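Local coordinates for 177aa long conserved hypothetical protein (ST1454) (Sulfolobus tokodaii, PDB 1WOZ), which is probably a PduO-type adenosyltransferase that transfers the adenosyl group of ATP to cob(I)alamin, and assembles as a trimer, at residues V59-I64 against I143-R148; K80-L85 against N139-V144. All blocks are in the same frame, centred on the assembly; numbering follows the deposited sequence.

In the fold
Both contacts end on helix 140-163 and share I143 and V144, but they use different neighbours along it. Contact 1 reaches helix 48-69 across the interior of the helical bundle, and all its touching residues are buried; contact 2 meets helix 79-96, next in the chain after helix 48-69, near the start of helix 140-163 and is only partly buried. Their chemistry follows: a tyrosine-carboxylate hydrogen bond set among aliphatic groups in contact 1, purely apolar packing of V82 in contact 2. The two adjoin, with centres about 6 Å apart; Y81 of 80-85 probably hydrogen-bonds E63 of 59-64, and V82 packs on R148.

Contact 1: V59-I64 against I143-R148; sequences VELFEI and IVYLNR
Two antiparallel helices of the cobalamin adenosyltransferase helical bundle, 48-69 and 140-163, are bridged here by Y145, whose ring crosses the gap between the helices to meet E60, L61 and I64. The segment axes stay 11.8 Å apart at an angle of 156°, too far for backbones to meet, and the tyrosine fills much of that width. Its CG lies anti to the backbone N (chi1 -176°), which carries the ring straight out toward helix 48-69. There Y145 OH donates to E60 OE1 at 2.6 Å, using the anti lone pair of that oxygen, the one turned away from OE2. E60 OE1 sits at the ring edge, near its plane, while the carboxylate plane is turned 64° from that of the ring. E60 OE2 is engaged separately in a salt bridge with R56, so both oxygens of this buried carboxylate have partners, and the arginine probably favours its charged form. E60 CB also lies 3.4 Å from Y145 OH, while Y81 of helix 79-96 packs on E60 and L85 on Y145. A phenylalanine in place of Y145 would probably keep much of the apolar packing but leave E60 OE1 without its donor, a costly loss in the interior. L61, which also touches helix 23-44, belongs to the pocket of the bound polyether and lies about 4 Å from it; L61 CD2 approaches Y145 CE2 more loosely, at 4.3 Å. I64 comes obliquely to the CD2 side of the ring, setting its CD1 3.5 Å from Y145 CD2.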
loop_
_atom_site.group_PDB
_atom_site.type_symbol
_atom_site.label_atom_id
_atom_site.label_comp_id
_atom_site.label_asym_id
_atom_site.label_seq_id
_atom_site.Cartn_x
_atom_site.Cartn_y
_atom_site.Cartn_z
ATOM N N VAL A 59 -17.766 -4.376 6.886
ATOM C CA VAL A 59 -18.508 -4.333 8.141
ATOM C C VAL A 59 -17.874 -5.354 9.098
ATOM O O VAL A 59 -17.629 -5.047 10.275
ATOM C CB VAL A 59 -19.987 -4.702 7.903
ATOM C CG1 VAL A 59 -20.689 -4.943 9.249
ATOM C CG2 VAL A 59 -20.673 -3.586 7.094
ATOM N N GLU A 60 -17.600 -6.560 8.591
ATOM C CA GLU A 60 -17.019 -7.613 9.429
ATOM C C GLU A 60 -15.611 -7.293 9.914
ATOM O O GLU A 60 -15.206 -7.767 10.987
ATOM C CB GLU A 60 -17.112 -8.984 8.721
ATOM C CG GLU A 60 -18.577 -9.343 8.437
ATOM C CD GLU A 60 -18.808 -10.694 7.757
ATOM O OE1 GLU A 60 -17.855 -11.344 7.261
ATOM O OE2 GLU A 60 -19.982 -11.097 7.721
ATOM N N LEU A 61 -14.866 -6.475 9.164
ATOM C CA LEU A 61 -13.544 -6.071 9.645
ATOM C C LEU A 61 -13.763 -5.167 10.868
ATOM O O LEU A 61 -12.960 -5.170 11.809
ATOM C CB LEU A 61 -12.736 -5.316 8.565
ATOM C CG LEU A 61 -12.277 -6.223 7.408
ATOM C CD1 LEU A 61 -11.380 -5.444 6.460
ATOM C CD2 LEU A 61 -11.499 -7.434 7.966
ATOM N N PHE A 62 -14.836 -4.374 10.863
ATOM C CA PHE A 62 -15.104 -3.544 12.050
ATOM C C PHE A 62 -15.504 -4.475 13.198
ATOM O O PHE A 62 -15.145 -4.245 14.347
ATOM C CB PHE A 62 -16.222 -2.524 11.794
ATOM C CG PHE A 62 -15.728 -1.228 11.213
ATOM C CD1 PHE A 62 -15.633 -1.050 9.840
ATOM C CD2 PHE A 62 -15.308 -0.192 12.054
ATOM C CE1 PHE A 62 -15.121 0.143 9.305
ATOM C CE2 PHE A 62 -14.799 0.999 11.518
ATOM C CZ PHE A 62 -14.710 1.154 10.136
ATOM N N GLU A 63 -16.253 -5.536 12.898
ATOM C CA GLU A 63 -16.619 -6.468 13.963
ATOM C C GLU A 63 -15.378 -7.165 14.525
ATOM O O GLU A 63 -15.271 -7.409 15.743
ATOM C CB GLU A 63 -17.633 -7.489 13.444
ATOM C CG GLU A 63 -18.965 -6.836 13.104
ATOM C CD GLU A 63 -20.061 -7.828 12.742
ATOM O OE1 GLU A 63 -21.239 -7.484 12.943
ATOM O OE2 GLU A 63 -19.763 -8.930 12.241
ATOM N N ILE A 64 -14.428 -7.474 13.645
ATOM C CA ILE A 64 -13.184 -8.103 14.075
ATOM C C ILE A 64 -12.452 -7.137 14.996
ATOM O O ILE A 64 -11.891 -7.538 16.023
ATOM C CB ILE A 64 -12.274 -8.463 12.841
ATOM C CG1 ILE A 64 -12.880 -9.655 12.112
ATOM C CG2 ILE A 64 -10.822 -8.663 13.283
ATOM C CD1 ILE A 64 -12.122 -10.090 10.865
ATOM N N ILE A 143 -7.724 -14.983 12.636
ATOM C CA ILE A 143 -6.664 -15.323 11.696
ATOM C C ILE A 143 -7.257 -16.208 10.594
ATOM O O ILE A 143 -6.931 -16.049 9.406
ATOM C CB ILE A 143 -5.501 -16.025 12.416
ATOM C CG1 ILE A 143 -4.917 -15.065 13.468
ATOM C CG2 ILE A 143 -4.433 -16.421 11.417
ATOM C CD1 ILE A 143 -3.731 -15.614 14.278
ATOM N N VAL A 144 -8.154 -17.116 10.971
ATOM C CA VAL A 144 -8.793 -17.963 9.965
ATOM C C VAL A 144 -9.602 -17.115 8.978
ATOM O O VAL A 144 -9.556 -17.351 7.752
ATOM C CB VAL A 144 -9.735 -18.999 10.598
ATOM C CG1 VAL A 144 -10.321 -19.903 9.508
ATOM C CG2 VAL A 144 -8.948 -19.830 11.628
ATOM N N TYR A 145 -10.323 -16.122 9.499
ATOM C CA TYR A 145 -11.128 -15.256 8.647
ATOM C C TYR A 145 -10.212 -14.559 7.618
ATOM O O TYR A 145 -10.502 -14.556 6.410
ATOM C CB TYR A 145 -11.854 -14.191 9.492
ATOM C CG TYR A 145 -12.795 -13.306 8.706
ATOM C CD1 TYR A 145 -14.154 -13.607 8.606
ATOM C CD2 TYR A 145 -12.325 -12.167 8.046
ATOM C CE1 TYR A 145 -15.016 -12.802 7.877
ATOM C CE2 TYR A 145 -13.178 -11.354 7.316
ATOM C CZ TYR A 145 -14.515 -11.667 7.232
ATOM O OH TYR A 145 -15.367 -10.868 6.513
ATOM N N LEU A 146 -9.114 -13.992 8.110
ATOM C CA LEU A 146 -8.157 -13.282 7.261
ATOM C C LEU A 146 -7.575 -14.198 6.180
ATOM O O LEU A 146 -7.402 -13.773 5.035
ATOM C CB LEU A 146 -7.043 -12.685 8.124
ATOM C CG LEU A 146 -7.476 -11.475 8.979
ATOM C CD1 LEU A 146 -6.335 -11.098 9.895
ATOM C CD2 LEU A 146 -7.889 -10.267 8.075
ATOM N N ASN A 147 -7.282 -15.447 6.546
ATOM C CA ASN A 147 -6.748 -16.430 5.595
ATOM C C ASN A 147 -7.767 -16.712 4.489
ATOM O O ASN A 147 -7.414 -16.727 3.298
ATOM C CB ASN A 147 -6.353 -17.714 6.348
ATOM C CG ASN A 147 -5.824 -18.829 5.419
ATOM O OD1 ASN A 147 -6.594 -19.634 4.901
ATOM N ND2 ASN A 147 -4.510 -18.868 5.222
ATOM N N ARG A 148 -9.030 -16.913 4.858
ATOM C CA ARG A 148 -10.087 -17.189 3.880
ATOM C C ARG A 148 -10.359 -15.975 3.012
ATOM O O ARG A 148 -10.747 -16.107 1.851
ATOM C CB ARG A 148 -11.414 -17.533 4.566
ATOM C CG ARG A 148 -11.630 -18.976 5.032
ATOM C CD ARG A 148 -10.441 -19.885 4.919
ATOM N NE ARG A 148 -10.736 -21.152 5.590
ATOM C CZ ARG A 148 -9.853 -21.847 6.288
ATOM N NH1 ARG A 148 -8.616 -21.414 6.400
ATOM N NH2 ARG A 148 -10.221 -22.956 6.915
#

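Contact 2: K80-L85 against N139-V144; sequences KYVKWL and NRMIIV
Helix 79-96 meets the start of helix 140-163 with the backbones closest at V82 and V144, whose CA atoms are 7.1 Å apart. V82 carries the contact, its CB set toward the other helix and the residue buried. Its CG2, anti to the carbonyl carbon, meets two groups one helical turn apart: V82 CG2 lies 3.9 Å from M141 SE and equally far from V144 CG1. The second methyl shares the latter neighbour, with V82 CG1 also 3.9 Å from V144 CG1, so a single V144 methyl faces both branches of V82. Each pair of side chains crosses at about a right angle. M141, modelled as selenomethionine, leaves its backbone with CG roughly opposite N (chi1 -158°), then bends at chi2 (62°), which brings selenium beside the valine, and again at chi3, which turns the terminal methyl; its CG also comes within 4.1 Å of V82 CG2. These are van der Waals contacts between apolar groups. Around them, R148 packs on V82 from further along helix 140-163, and I77, in the loop before helix 79-96, touches M141.

A polar feature sits at the helix start. N139 OD1 accepts from M141 N at 2.9 Å, with the donor nitrogen lying above the amide plane of N139, and N139 ND2 hydrogen-bonds I77 O and D67 OD2. The same amide therefore caps a helix start and ties it to the loop before helix 79-96 and to helix 48-69. Together these features make an apolar helix-helix packing next to an asparagine N-cap, at the N-terminal end of helix 140-163 in the helical bundle of the cobalamin adenosyltransferase family.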
loop_
_atom_site.group_PDB
_atom_site.type_symbol
_atom_site.label_atom_id
_atom_site.label_comp_id
_atom_site.label_asym_id
_atom_site.label_seq_id
_atom_site.Cartn_x
_atom_site.Cartn_y
_atom_site.Cartn_z
ATOM N N LYS A 80 -19.319 -19.299 11.353
ATOM C CA LYS A 80 -20.257 -18.843 10.326
ATOM C C LYS A 80 -19.707 -17.716 9.461
ATOM O O LYS A 80 -20.073 -17.598 8.286
ATOM C CB LYS A 80 -21.582 -18.405 10.945
ATOM C CG LYS A 80 -22.343 -19.536 11.632
ATOM C CD LYS A 80 -23.778 -19.129 11.958
ATOM C CE LYS A 80 -24.573 -18.835 10.677
ATOM N NZ LYS A 80 -25.967 -18.373 10.948
ATOM N N TYR A 81 -18.857 -16.874 10.049
ATOM C CA TYR A 81 -18.223 -15.782 9.315
ATOM C C TYR A 81 -17.316 -16.411 8.263
ATOM O O TYR A 81 -17.337 -16.043 7.091
ATOM C CB TYR A 81 -17.323 -14.957 10.230
ATOM C CG TYR A 81 -18.010 -13.929 11.090
ATOM C CD1 TYR A 81 -17.970 -12.569 10.752
ATOM C CD2 TYR A 81 -18.659 -14.300 12.263
ATOM C CE1 TYR A 81 -18.558 -11.607 11.571
ATOM C CE2 TYR A 81 -19.249 -13.347 13.085
ATOM C CZ TYR A 81 -19.190 -12.009 12.735
ATOM O OH TYR A 81 -19.733 -11.077 13.580
ATOM N N VAL A 82 -16.481 -17.338 8.711
ATOM C CA VAL A 82 -15.548 -18.004 7.812
ATOM C C VAL A 82 -16.312 -18.768 6.719
ATOM O O VAL A 82 -15.937 -18.737 5.549
ATOM C CB VAL A 82 -14.645 -18.970 8.614
ATOM C CG1 VAL A 82 -13.758 -19.786 7.673
ATOM C CG2 VAL A 82 -13.790 -18.170 9.598
ATOM N N LYS A 83 -17.401 -19.430 7.114
ATOM C CA LYS A 83 -18.216 -20.213 6.186
ATOM C C LYS A 83 -18.654 -19.407 4.969
ATOM O O LYS A 83 -18.458 -19.827 3.836
ATOM C CB LYS A 83 -19.466 -20.732 6.893
ATOM C CG LYS A 83 -20.460 -21.371 5.950
ATOM C CD LYS A 83 -20.146 -22.845 5.739
ATOM C CE LYS A 83 -20.651 -23.682 6.928
ATOM N NZ LYS A 83 -20.152 -23.218 8.273
ATOM N N TRP A 84 -19.279 -18.262 5.222
ATOM C CA TRP A 84 -19.736 -17.389 4.160
ATOM C C TRP A 84 -18.580 -17.059 3.179
ATOM O O TRP A 84 -18.777 -17.054 1.974
ATOM C CB TRP A 84 -20.298 -16.100 4.777
ATOM C CG TRP A 84 -20.600 -15.101 3.758
ATOM C CD1 TRP A 84 -21.593 -15.166 2.818
ATOM C CD2 TRP A 84 -19.816 -13.943 3.441
ATOM N NE1 TRP A 84 -21.466 -14.123 1.927
ATOM C CE2 TRP A 84 -20.384 -13.362 2.282
ATOM C CE3 TRP A 84 -18.694 -13.342 4.022
ATOM C CZ2 TRP A 84 -19.859 -12.203 1.688
ATOM C CZ3 TRP A 84 -18.172 -12.182 3.429
ATOM C CH2 TRP A 84 -18.761 -11.634 2.270
ATOM N N LEU A 85 -17.384 -16.777 3.698
ATOM C CA LEU A 85 -16.240 -16.467 2.815
ATOM C C LEU A 85 -15.937 -17.658 1.895
ATOM O O LEU A 85 -15.730 -17.500 0.699
ATOM C CB LEU A 85 -14.990 -16.146 3.634
ATOM C CG LEU A 85 -15.027 -14.873 4.491
ATOM C CD1 LEU A 85 -13.783 -14.815 5.323
ATOM C CD2 LEU A 85 -15.151 -13.643 3.594
ATOM N N ASN A 139 -8.807 -13.898 19.519
ATOM C CA ASN A 139 -9.657 -14.960 18.995
ATOM C C ASN A 139 -9.008 -15.551 17.732
ATOM O O ASN A 139 -8.835 -14.861 16.732
ATOM C CB ASN A 139 -11.041 -14.374 18.679
ATOM C CG ASN A 139 -12.000 -15.389 18.070
ATOM O OD1 ASN A 139 -11.660 -16.556 17.856
ATOM N ND2 ASN A 139 -13.205 -14.937 17.776
ATOM N N ARG A 140 -8.649 -16.832 17.796
ATOM C CA ARG A 140 -8.006 -17.542 16.686
ATOM C C ARG A 140 -8.820 -17.517 15.381
ATOM O O ARG A 140 -8.258 -17.585 14.282
ATOM C CB ARG A 140 -7.746 -18.996 17.118
ATOM C CG ARG A 140 -7.079 -19.901 16.078
ATOM C CD ARG A 140 -5.627 -19.492 15.804
ATOM N NE ARG A 140 -4.932 -20.396 14.877
ATOM C CZ ARG A 140 -4.665 -21.681 15.123
ATOM N NH1 ARG A 140 -5.035 -22.232 16.274
ATOM N NH2 ARG A 140 -4.012 -22.412 14.220
HETATM N N MSE A 141 -10.139 -17.415 15.497
HETATM C CA MSE A 141 -10.996 -17.390 14.322
HETATM C C MSE A 141 -10.732 -16.156 13.444
HETATM O O MSE A 141 -11.087 -16.122 12.265
HETATM C CB MSE A 141 -12.470 -17.428 14.729
HETATM C CG MSE A 141 -13.393 -17.941 13.627
HETATM SE SE MSE A 141 -13.018 -19.830 13.066
HETATM C CE MSE A 141 -11.932 -20.386 14.511
ATOM N N ILE A 142 -10.118 -15.149 14.031
ATOM C CA ILE A 142 -9.802 -13.923 13.305
ATOM C C ILE A 142 -8.736 -14.207 12.254
ATOM O O ILE A 142 -8.829 -13.739 11.113
ATOM C CB ILE A 142 -9.313 -12.853 14.280
ATOM C CG1 ILE A 142 -10.519 -12.349 15.092
ATOM C CG2 ILE A 142 -8.637 -11.686 13.531
ATOM C CD1 ILE A 142 -10.127 -11.393 16.204
ATOM N N ILE A 143 -7.724 -14.983 12.636
ATOM C CA ILE A 143 -6.664 -15.323 11.696
ATOM C C ILE A 143 -7.257 -16.208 10.594
ATOM O O ILE A 143 -6.931 -16.049 9.406
ATOM C CB ILE A 143 -5.501 -16.025 12.416
ATOM C CG1 ILE A 143 -4.917 -15.065 13.468
ATOM C CG2 ILE A 143 -4.433 -16.421 11.417
ATOM C CD1 ILE A 143 -3.731 -15.614 14.278
ATOM N N VAL A 144 -8.154 -17.116 10.971
ATOM C CA VAL A 144 -8.793 -17.963 9.965
ATOM C C VAL A 144 -9.602 -17.115 8.978
ATOM O O VAL A 144 -9.556 -17.351 7.752
ATOM C CB VAL A 144 -9.735 -18.999 10.598
ATOM C CG1 VAL A 144 -10.321 -19.903 9.508
ATOM C CG2 VAL A 144 -8.948 -19.830 11.628
#